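PDB 2YEQ: alkaline phosphatase D from Bacillus subtilis, which catalyses the hydrolysis of phosphate esters, as a phosphodiesterase and alkaline phosphatase with an active site that holds iron and calcium. Local coordinates for residues L143-Y156 with F202-N215. Numbering follows the deposited sequence.
Sequences LDLVFHLGDYIYEY and FPWVVTWDDHEVEN. With CA (calcium ion), chain B; FE (Fe (III) ion), chain C; CA (calcium ion), chain D; NA (sodium ion), chain E.
Val146 and His148 of strand 145-148 pair in parallel with strand 203-206 through alternating backbone bonds, Val146 N to Pro203 O (3.0 Å) first and Thr207 N to His148 O last, the strand axes 25° apart. The branched Val146 suits the sheet and sets CG1 over the centre of the Trp204 indole. Beyond the strands both segments run into metal-binding loops. Gly150 has a backbone shape and a closeness to Asp209 that leave no room for a CB. Asp151 suits its place because one carboxylate oxygen, OD2, binds both iron (2.1 Å) and calcium (2.5 Å), leaving OD1 to accept His211 N; Tyr154 OH also binds the iron, Asp209 and Asp210 that calcium. Glu212 grips this turn: OE1 receives Asp151 N and Asp209 N from opposite faces of its carboxylate, and OE2 receives Tyr152 N (3.0 Å). Were Glu212 replaced by an alanine, the three amides would probably lose their partners, leaving the turn carrying Asp151 freer to shift. The flat His211 ring lies between Asp210 OD2 and Tyr154 CD2, and its ND1 gives a nearly straight 2.6 Å bond to the syn lone pair of Glu155 OE1. A bend at chi2 (-88°) turns that carboxylate so that OE2 also accepts Asn215 N. Cys124 and His382 join the iron site, Asp380 the calcium shared with Asp151; strand 117-122 pairs with the other edge of strand 145-148, strand 263-267 covers Phe147 and Val205, and helix 504-520 packs on Tyr156.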
ATOM      1  N   LEU A 143      -3.411 -11.187  12.712  1.00 24.57           N
ATOM      2  CA  LEU A 143      -3.793  -9.808  12.397  1.00 23.80           C
ATOM      3  C   LEU A 143      -5.279  -9.701  12.252  1.00 21.62           C
ATOM      4  O   LEU A 143      -5.931 -10.660  11.825  1.00 22.00           O
ATOM      5  CB  LEU A 143      -3.133  -9.375  11.078  1.00 22.78           C
ATOM      6  CG  LEU A 143      -1.647  -9.628  10.910  1.00 22.48           C
ATOM      7  CD1 LEU A 143      -1.250  -9.313   9.451  1.00 20.90           C
ATOM      8  CD2 LEU A 143      -0.828  -8.812  11.935  1.00 21.29           C
ATOM      9  N   ASP A 144      -5.811  -8.530  12.576  1.00 19.86           N
ATOM     10  CA  ASP A 144      -7.192  -8.185  12.304  1.00 20.54           C
ATOM     11  C   ASP A 144      -7.391  -7.714  10.844  1.00 20.84           C
ATOM     12  O   ASP A 144      -8.455  -7.910  10.276  1.00 23.28           O
ATOM     13  CB  ASP A 144      -7.649  -7.074  13.238  1.00 23.34           C
ATOM     14  CG  ASP A 144      -7.617  -7.494  14.727  1.00 28.46           C
ATOM     15  OD1 ASP A 144      -8.356  -8.438  15.075  1.00 28.59           O
ATOM     16  OD2 ASP A 144      -6.872  -6.865  15.520  1.00 26.33           O
ATOM     17  N   LEU A 145      -6.380  -7.071  10.277  1.00 21.18           N
ATOM     18  CA  LEU A 145      -6.430  -6.663   8.866  1.00 21.30           C
ATOM     19  C   LEU A 145      -5.060  -6.299   8.343  1.00 20.52           C
ATOM     20  O   LEU A 145      -4.072  -6.252   9.092  1.00 16.47           O
ATOM     21  CB  LEU A 145      -7.472  -5.559   8.619  1.00 28.71           C
ATOM     22  CG  LEU A 145      -7.428  -4.227   9.367  1.00 29.69           C
ATOM     23  CD1 LEU A 145      -6.461  -3.312   8.706  1.00 37.64           C
ATOM     24  CD2 LEU A 145      -8.796  -3.581   9.355  1.00 33.33           C
ATOM     25  N   VAL A 146      -4.981  -6.133   7.024  1.00 18.32           N
ATOM     26  CA  VAL A 146      -3.779  -5.734   6.336  1.00 18.99           C
ATOM     27  C   VAL A 146      -4.109  -4.492   5.488  1.00 18.36           C
ATOM     28  O   VAL A 146      -5.200  -4.415   4.895  1.00 17.91           O
ATOM     29  CB  VAL A 146      -3.261  -6.861   5.418  1.00 19.74           C
ATOM     30  CG1 VAL A 146      -2.133  -6.381   4.521  1.00 19.28           C
ATOM     31  CG2 VAL A 146      -2.789  -8.041   6.266  1.00 19.91           C
ATOM     32  N   PHE A 147      -3.167  -3.544   5.458  1.00 17.54           N
ATOM     33  CA  PHE A 147      -3.196  -2.397   4.535  1.00 18.44           C
ATOM     34  C   PHE A 147      -2.134  -2.539   3.470  1.00 16.62           C
ATOM     35  O   PHE A 147      -0.996  -2.896   3.746  1.00 16.66           O
ATOM     36  CB  PHE A 147      -2.879  -1.075   5.271  1.00 19.08           C
ATOM     37  CG  PHE A 147      -3.961  -0.614   6.183  1.00 18.95           C
ATOM     38  CD1 PHE A 147      -5.011   0.134   5.707  1.00 19.93           C
ATOM     39  CD2 PHE A 147      -3.913  -0.899   7.548  1.00 21.93           C
ATOM     40  CE1 PHE A 147      -6.009   0.574   6.543  1.00 19.13           C
ATOM     41  CE2 PHE A 147      -4.921  -0.447   8.405  1.00 21.22           C
ATOM     42  CZ  PHE A 147      -5.964   0.284   7.896  1.00 21.05           C
ATOM     43  N   HIS A 148      -2.494  -2.263   2.223  1.00 17.41           N
ATOM     44  CA  HIS A 148      -1.494  -2.110   1.196  1.00 16.11           C
ATOM     45  C   HIS A 148      -1.502  -0.642   0.764  1.00 15.14           C
ATOM     46  O   HIS A 148      -2.556  -0.065   0.519  1.00 13.84           O
ATOM     47  CB  HIS A 148      -1.724  -3.065   0.026  1.00 15.62           C
ATOM     48  CG  HIS A 148      -0.493  -3.288  -0.783  1.00 15.79           C
ATOM     49  ND1 HIS A 148      -0.029  -2.363  -1.689  1.00 16.11           N
ATOM     50  CD2 HIS A 148       0.391  -4.305  -0.798  1.00 17.27           C
ATOM     51  CE1 HIS A 148       1.095  -2.803  -2.221  1.00 17.75           C
ATOM     52  NE2 HIS A 148       1.373  -3.983  -1.699  1.00 18.47           N
ATOM     53  N   LEU A 149      -0.319  -0.045   0.716  1.00 15.07           N
ATOM     54  CA  LEU A 149      -0.181   1.409   0.539  1.00 16.37           C
ATOM     55  C   LEU A 149       0.382   1.815  -0.825  1.00 15.70           C
ATOM     56  O   LEU A 149       0.720   2.989  -1.027  1.00 16.66           O
ATOM     57  CB  LEU A 149       0.720   1.997   1.623  1.00 16.02           C
ATOM     58  CG  LEU A 149       0.253   1.759   3.067  1.00 16.65           C
ATOM     59  CD1 LEU A 149       1.227   2.460   4.040  1.00 16.40           C
ATOM     60  CD2 LEU A 149      -1.185   2.185   3.292  1.00 15.24           C
ATOM     61  N   GLY A 150       0.529   0.848  -1.731  1.00 17.08           N
ATOM     62  CA  GLY A 150       0.810   1.150  -3.170  1.00 16.16           C
ATOM     63  C   GLY A 150       1.958   0.366  -3.771  1.00 17.60           C
ATOM     64  O   GLY A 150       2.687  -0.345  -3.074  1.00 16.65           O
ATOM     65  N   ASP A 151       2.133   0.555  -5.089  1.00 15.84           N
ATOM     66  CA  ASP A 151       3.054  -0.178  -5.901  1.00 15.46           C
ATOM     67  C   ASP A 151       2.817  -1.679  -5.693  1.00 14.59           C
ATOM     68  O   ASP A 151       3.743  -2.446  -5.519  1.00 14.55           O
ATOM     69  CB  ASP A 151       4.496   0.216  -5.631  1.00 15.30           C
ATOM     70  CG  ASP A 151       4.828   1.653  -6.056  1.00 16.38           C
ATOM     71  OD1 ASP A 151       3.933   2.384  -6.502  1.00 16.55           O
ATOM     72  OD2 ASP A 151       6.021   2.046  -5.873  1.00 16.91           O
ATOM     73  N   TYR A 152       1.545  -2.055  -5.723  1.00 16.21           N
ATOM     74  CA  TYR A 152       1.151  -3.457  -5.721  1.00 16.55           C
ATOM     75  C   TYR A 152       1.578  -4.180  -6.998  1.00 16.86           C
ATOM     76  O   TYR A 152       1.884  -5.378  -6.947  1.00 16.97           O
ATOM     77  CB  TYR A 152      -0.344  -3.555  -5.536  1.00 17.55           C
ATOM     78  CG  TYR A 152      -0.877  -4.939  -5.277  1.00 18.65           C
ATOM     79  CD1 TYR A 152      -1.080  -5.832  -6.321  1.00 19.01           C
ATOM     80  CD2 TYR A 152      -1.228  -5.345  -3.984  1.00 19.66           C
ATOM     81  CE1 TYR A 152      -1.605  -7.114  -6.091  1.00 19.28           C
ATOM     82  CE2 TYR A 152      -1.759  -6.641  -3.744  1.00 19.83           C
ATOM     83  CZ  TYR A 152      -1.938  -7.510  -4.809  1.00 18.85           C
ATOM     84  OH  TYR A 152      -2.448  -8.768  -4.595  1.00 18.31           O
ATOM     85  N   ILE A 153       1.557  -3.474  -8.138  1.00 16.22           N
ATOM     86  CA  ILE A 153       2.244  -3.916  -9.355  1.00 16.62           C
ATOM     87  C   ILE A 153       3.184  -2.821  -9.822  1.00 17.67           C
ATOM     88  O   ILE A 153       3.071  -1.691  -9.352  1.00 17.88           O
ATOM     89  CB  ILE A 153       1.276  -4.230 -10.526  1.00 17.55           C
ATOM     90  CG1 ILE A 153       0.511  -2.965 -10.962  1.00 15.26           C
ATOM     91  CG2 ILE A 153       0.308  -5.365 -10.149  1.00 15.05           C
ATOM     92  CD1 ILE A 153      -0.145  -3.081 -12.357  1.00 16.04           C
ATOM     93  N   TYR A 154       4.126  -3.181 -10.703  1.00 16.74           N
ATOM     94  CA  TYR A 154       4.954  -2.230 -11.432  1.00 17.26           C
ATOM     95  C   TYR A 154       4.655  -2.453 -12.926  1.00 17.73           C
ATOM     96  O   TYR A 154       4.256  -3.559 -13.328  1.00 16.17           O
ATOM     97  CB  TYR A 154       6.454  -2.398 -11.138  1.00 18.15           C
ATOM     98  CG  TYR A 154       6.854  -1.908  -9.753  1.00 16.85           C
ATOM     99  CD1 TYR A 154       6.418  -2.580  -8.597  1.00 16.69           C
ATOM    100  CD2 TYR A 154       7.610  -0.758  -9.597  1.00 17.94           C
ATOM    101  CE1 TYR A 154       6.749  -2.137  -7.331  1.00 15.43           C
ATOM    102  CE2 TYR A 154       7.963  -0.288  -8.320  1.00 17.64           C
ATOM    103  CZ  TYR A 154       7.509  -0.973  -7.191  1.00 17.09           C
ATOM    104  OH  TYR A 154       7.851  -0.552  -5.939  1.00 16.30           O
ATOM    105  N   GLU A 155       4.876  -1.410 -13.717  1.00 17.55           N
ATOM    106  CA  GLU A 155       4.412  -1.343 -15.108  1.00 17.74           C
ATOM    107  C   GLU A 155       5.439  -1.709 -16.151  1.00 17.92           C
ATOM    108  O   GLU A 155       5.107  -1.857 -17.344  1.00 19.59           O
ATOM    109  CB  GLU A 155       3.870   0.069 -15.379  1.00 17.90           C
ATOM    110  CG  GLU A 155       4.958   1.133 -15.683  1.00 18.89           C
ATOM    111  CD  GLU A 155       5.518   1.806 -14.432  1.00 19.14           C
ATOM    112  OE1 GLU A 155       5.322   1.263 -13.314  1.00 18.04           O
ATOM    113  OE2 GLU A 155       6.192   2.861 -14.567  1.00 17.37           O
ATOM    114  N   TYR A 156       6.689  -1.841 -15.729  1.00 18.91           N
ATOM    115  CA  TYR A 156       7.810  -1.974 -16.634  1.00 18.33           C
ATOM    116  C   TYR A 156       7.816  -3.243 -17.490  1.00 22.49           C
ATOM    117  O   TYR A 156       7.157  -4.229 -17.172  1.00 21.06           O
ATOM    118  CB  TYR A 156       9.119  -1.909 -15.858  1.00 19.59           C
ATOM    119  CG  TYR A 156       9.327  -0.583 -15.160  1.00 20.25           C
ATOM    120  CD1 TYR A 156       9.662   0.551 -15.885  1.00 21.81           C
ATOM    121  CD2 TYR A 156       9.167  -0.457 -13.780  1.00 19.81           C
ATOM    122  CE1 TYR A 156       9.837   1.771 -15.262  1.00 21.99           C
ATOM    123  CE2 TYR A 156       9.326   0.754 -13.149  1.00 19.62           C
ATOM    124  CZ  TYR A 156       9.642   1.868 -13.891  1.00 21.99           C
ATOM    125  OH  TYR A 156       9.804   3.076 -13.265  1.00 22.23           O
ATOM    126  N   PHE A 202      -6.328 -12.812   5.666  1.00 20.87           N
ATOM    127  CA  PHE A 202      -6.831 -11.579   6.309  1.00 21.59           C
ATOM    128  C   PHE A 202      -7.634 -10.701   5.338  1.00 19.65           C
ATOM    129  O   PHE A 202      -7.380 -10.729   4.153  1.00 18.45           O
ATOM    130  CB  PHE A 202      -5.671 -10.683   6.754  1.00 21.69           C
ATOM    131  CG  PHE A 202      -4.504 -11.394   7.330  1.00 21.45           C
ATOM    132  CD1 PHE A 202      -4.564 -11.918   8.622  1.00 23.78           C
ATOM    133  CD2 PHE A 202      -3.321 -11.473   6.644  1.00 21.52           C
ATOM    134  CE1 PHE A 202      -3.479 -12.542   9.174  1.00 20.38           C
ATOM    135  CE2 PHE A 202      -2.219 -12.105   7.201  1.00 21.09           C
ATOM    136  CZ  PHE A 202      -2.317 -12.654   8.474  1.00 22.44           C
ATOM    137  N   PRO A 203      -8.544  -9.886   5.849  1.00 18.92           N
ATOM    138  CA  PRO A 203      -9.140  -8.825   5.031  1.00 20.19           C
ATOM    139  C   PRO A 203      -8.126  -7.730   4.783  1.00 21.32           C
ATOM    140  O   PRO A 203      -7.367  -7.392   5.699  1.00 20.32           O
ATOM    141  CB  PRO A 203     -10.273  -8.292   5.897  1.00 20.69           C
ATOM    142  CG  PRO A 203      -9.891  -8.650   7.291  1.00 20.05           C
ATOM    143  CD  PRO A 203      -9.009  -9.835   7.243  1.00 19.22           C
ATOM    144  N   TRP A 204      -8.113  -7.197   3.555  1.00 20.12           N
ATOM    145  CA  TRP A 204      -7.180  -6.159   3.145  1.00 17.70           C
ATOM    146  C   TRP A 204      -7.928  -4.846   2.864  1.00 18.11           C
ATOM    147  O   TRP A 204      -9.066  -4.846   2.350  1.00 19.44           O
ATOM    148  CB  TRP A 204      -6.419  -6.546   1.887  1.00 17.02           C
ATOM    149  CG  TRP A 204      -5.330  -7.566   2.058  1.00 17.86           C
ATOM    150  CD1 TRP A 204      -5.373  -8.695   2.833  1.00 16.79           C
ATOM    151  CD2 TRP A 204      -4.051  -7.579   1.411  1.00 18.51           C
ATOM    152  NE1 TRP A 204      -4.209  -9.387   2.717  1.00 17.44           N
ATOM    153  CE2 TRP A 204      -3.380  -8.737   1.844  1.00 17.21           C
ATOM    154  CE3 TRP A 204      -3.401  -6.711   0.514  1.00 18.26           C
ATOM    155  CZ2 TRP A 204      -2.111  -9.057   1.419  1.00 18.93           C
ATOM    156  CZ3 TRP A 204      -2.153  -7.014   0.101  1.00 18.39           C
ATOM    157  CH2 TRP A 204      -1.508  -8.188   0.531  1.00 20.06           C
ATOM    158  N   VAL A 205      -7.262  -3.739   3.201  1.00 17.70           N
ATOM    159  CA  VAL A 205      -7.672  -2.391   2.846  1.00 17.12           C
ATOM    160  C   VAL A 205      -6.561  -1.854   1.961  1.00 17.52           C
ATOM    161  O   VAL A 205      -5.449  -1.576   2.420  1.00 15.98           O
ATOM    162  CB  VAL A 205      -7.906  -1.513   4.083  1.00 18.25           C
ATOM    163  CG1 VAL A 205      -8.380  -0.084   3.695  1.00 18.06           C
ATOM    164  CG2 VAL A 205      -8.979  -2.169   4.961  1.00 19.06           C
ATOM    165  N   VAL A 206      -6.834  -1.752   0.659  1.00 16.15           N
ATOM    166  CA  VAL A 206      -5.796  -1.358  -0.282  1.00 16.13           C
ATOM    167  C   VAL A 206      -5.980   0.095  -0.744  1.00 16.39           C
ATOM    168  O   VAL A 206      -7.106   0.592  -0.857  1.00 16.47           O
ATOM    169  CB  VAL A 206      -5.784  -2.320  -1.524  1.00 17.21           C
ATOM    170  CG1 VAL A 206      -5.500  -3.779  -1.075  1.00 17.38           C
ATOM    171  CG2 VAL A 206      -7.125  -2.246  -2.274  1.00 16.51           C
ATOM    172  N   THR A 207      -4.856   0.750  -1.022  1.00 17.23           N
ATOM    173  CA  THR A 207      -4.845   2.009  -1.757  1.00 17.70           C
ATOM    174  C   THR A 207      -3.614   2.007  -2.619  1.00 17.16           C
ATOM    175  O   THR A 207      -2.651   1.304  -2.309  1.00 20.22           O
ATOM    176  CB  THR A 207      -4.906   3.236  -0.828  1.00 18.53           C
ATOM    177  OG1 THR A 207      -5.028   4.409  -1.629  1.00 18.63           O
ATOM    178  CG2 THR A 207      -3.655   3.308   0.133  1.00 15.12           C
ATOM    179  N   TRP A 208      -3.643   2.726  -3.740  1.00 16.96           N
ATOM    180  CA  TRP A 208      -2.575   2.595  -4.743  1.00 16.67           C
ATOM    181  C   TRP A 208      -1.588   3.733  -4.589  1.00 15.92           C
ATOM    182  O   TRP A 208      -1.877   4.709  -3.916  1.00 16.68           O
ATOM    183  CB  TRP A 208      -3.160   2.609  -6.171  1.00 18.13           C
ATOM    184  CG  TRP A 208      -4.129   3.695  -6.459  1.00 18.51           C
ATOM    185  CD1 TRP A 208      -4.055   5.004  -6.073  1.00 20.25           C
ATOM    186  CD2 TRP A 208      -5.335   3.568  -7.221  1.00 18.82           C
ATOM    187  NE1 TRP A 208      -5.156   5.692  -6.544  1.00 21.92           N
ATOM    188  CE2 TRP A 208      -5.949   4.836  -7.255  1.00 20.66           C
ATOM    189  CE3 TRP A 208      -5.943   2.506  -7.897  1.00 19.93           C
ATOM    190  CZ2 TRP A 208      -7.153   5.065  -7.913  1.00 19.61           C
ATOM    191  CZ3 TRP A 208      -7.139   2.726  -8.544  1.00 20.22           C
ATOM    192  CH2 TRP A 208      -7.733   4.010  -8.559  1.00 21.33           C
ATOM    193  N   ASP A 209      -0.439   3.604  -5.225  1.00 14.47           N
ATOM    194  CA  ASP A 209       0.469   4.727  -5.428  1.00 16.61           C
ATOM    195  C   ASP A 209       0.681   4.869  -6.942  1.00 14.77           C
ATOM    196  O   ASP A 209      -0.299   4.750  -7.694  1.00 18.93           O
ATOM    197  CB  ASP A 209       1.793   4.579  -4.653  1.00 14.15           C
ATOM    198  CG  ASP A 209       2.606   5.887  -4.619  1.00 15.50           C
ATOM    199  OD1 ASP A 209       1.984   6.988  -4.529  1.00 15.91           O
ATOM    200  OD2 ASP A 209       3.882   5.805  -4.736  1.00 17.77           O
ATOM    201  N   ASP A 210       1.901   5.108  -7.401  1.00 15.78           N
ATOM    202  CA  ASP A 210       2.105   5.453  -8.834  1.00 15.88           C
ATOM    203  C   ASP A 210       2.191   4.260  -9.755  1.00 16.39           C
ATOM    204  O   ASP A 210       1.643   4.306 -10.857  1.00 15.07           O
ATOM    205  CB  ASP A 210       3.317   6.375  -9.080  1.00 16.03           C
ATOM    206  CG  ASP A 210       4.583   5.922  -8.401  1.00 18.96           C
ATOM    207  OD1 ASP A 210       4.509   5.158  -7.392  1.00 17.17           O
ATOM    208  OD2 ASP A 210       5.678   6.327  -8.860  1.00 16.95           O
ATOM    209  N   HIS A 211       2.866   3.193  -9.315  1.00 15.53           N
ATOM    210  CA  HIS A 211       3.192   2.105 -10.205  1.00 16.83           C
ATOM    211  C   HIS A 211       2.037   1.194 -10.593  1.00 15.82           C
ATOM    212  O   HIS A 211       2.179   0.401 -11.530  1.00 18.01           O
ATOM    213  CB  HIS A 211       4.375   1.321  -9.688  1.00 17.15           C
ATOM    214  CG  HIS A 211       5.690   2.014  -9.873  1.00 18.21           C
ATOM    215  ND1 HIS A 211       6.278   2.186 -11.113  1.00 17.24           N
ATOM    216  CD2 HIS A 211       6.563   2.519  -8.967  1.00 18.04           C
ATOM    217  CE1 HIS A 211       7.463   2.754 -10.954  1.00 19.43           C
ATOM    218  NE2 HIS A 211       7.651   2.986  -9.665  1.00 19.71           N
ATOM    219  N   GLU A 212       0.882   1.341  -9.939  1.00 16.30           N
ATOM    220  CA  GLU A 212      -0.331   0.726 -10.444  1.00 17.37           C
ATOM    221  C   GLU A 212      -0.740   1.310 -11.830  1.00 17.89           C
ATOM    222  O   GLU A 212      -1.561   0.711 -12.520  1.00 18.42           O
ATOM    223  CB  GLU A 212      -1.468   0.945  -9.474  1.00 18.45           C
ATOM    224  CG  GLU A 212      -1.412  -0.023  -8.287  1.00 19.33           C
ATOM    225  CD  GLU A 212      -0.639   0.472  -7.058  1.00 20.89           C
ATOM    226  OE1 GLU A 212       0.127   1.475  -7.104  1.00 19.37           O
ATOM    227  OE2 GLU A 212      -0.800  -0.213  -6.001  1.00 22.73           O
ATOM    228  N   VAL A 213      -0.215   2.500 -12.170  1.00 19.53           N
ATOM    229  CA  VAL A 213      -0.390   3.089 -13.516  1.00 17.46           C
ATOM    230  C   VAL A 213       0.938   3.271 -14.186  1.00 17.57           C
ATOM    231  O   VAL A 213       1.276   2.541 -15.125  1.00 19.57           O
ATOM    232  CB  VAL A 213      -1.171   4.402 -13.501  1.00 17.25           C
ATOM    233  CG1 VAL A 213      -1.558   4.785 -14.991  1.00 15.00           C
ATOM    234  CG2 VAL A 213      -2.406   4.302 -12.619  1.00 15.64           C
ATOM    235  N   GLU A 214       1.710   4.247 -13.721  1.00 15.86           N
ATOM    236  CA  GLU A 214       3.028   4.503 -14.274  1.00 16.88           C
ATOM    237  C   GLU A 214       3.811   5.347 -13.296  1.00 16.69           C
ATOM    238  O   GLU A 214       3.233   6.194 -12.618  1.00 15.56           O
ATOM    239  CB  GLU A 214       2.966   5.235 -15.650  1.00 17.18           C
ATOM    240  CG  GLU A 214       4.383   5.375 -16.287  1.00 19.08           C
ATOM    241  CD  GLU A 214       4.464   6.213 -17.604  1.00 22.69           C
ATOM    242  OE1 GLU A 214       3.714   7.201 -17.710  1.00 21.05           O
ATOM    243  OE2 GLU A 214       5.332   5.878 -18.479  1.00 21.24           O
ATOM    244  N   ASN A 215       5.125   5.152 -13.275  1.00 16.20           N
ATOM    245  CA  ASN A 215       6.008   5.900 -12.378  1.00 18.10           C
ATOM    246  C   ASN A 215       5.758   7.417 -12.329  1.00 20.57           C
ATOM    247  O   ASN A 215       5.763   8.103 -13.375  1.00 19.87           O
ATOM    248  CB  ASN A 215       7.477   5.695 -12.762  1.00 16.70           C
ATOM    249  CG  ASN A 215       8.436   6.220 -11.696  1.00 18.43           C
ATOM    250  OD1 ASN A 215       8.339   5.837 -10.516  1.00 17.97           O
ATOM    251  ND2 ASN A 215       9.373   7.088 -12.104  1.00 17.83           N
TER
HETATM  252 CA    CA B1525       5.638   4.492  -5.425  1.00 18.38          CA
HETATM  253 FE    FE C1524       7.855   1.250  -5.079  1.00 17.60          FE
HETATM  254 CA    CA D1526       7.884   6.441  -8.281  1.00 20.36          CA
HETATM  255 NA    NA E 582       7.079   4.430 -18.926  1.00 14.02          NA
HETATM  256  O   HOH W   1       7.482   3.699 -16.835  1.00 27.80           O
HETATM  257  O   HOH W   2       6.707   5.227 -20.953  1.00 32.32           O
HETATM  258  O   HOH W   3       8.208   6.321 -18.312  1.00 26.62           O
HETATM  259  O   HOH W   4       4.713   3.144  -3.441  1.00 13.67           O
HETATM  260  O   HOH W   5      10.069   6.474  -7.841  1.00 24.22           O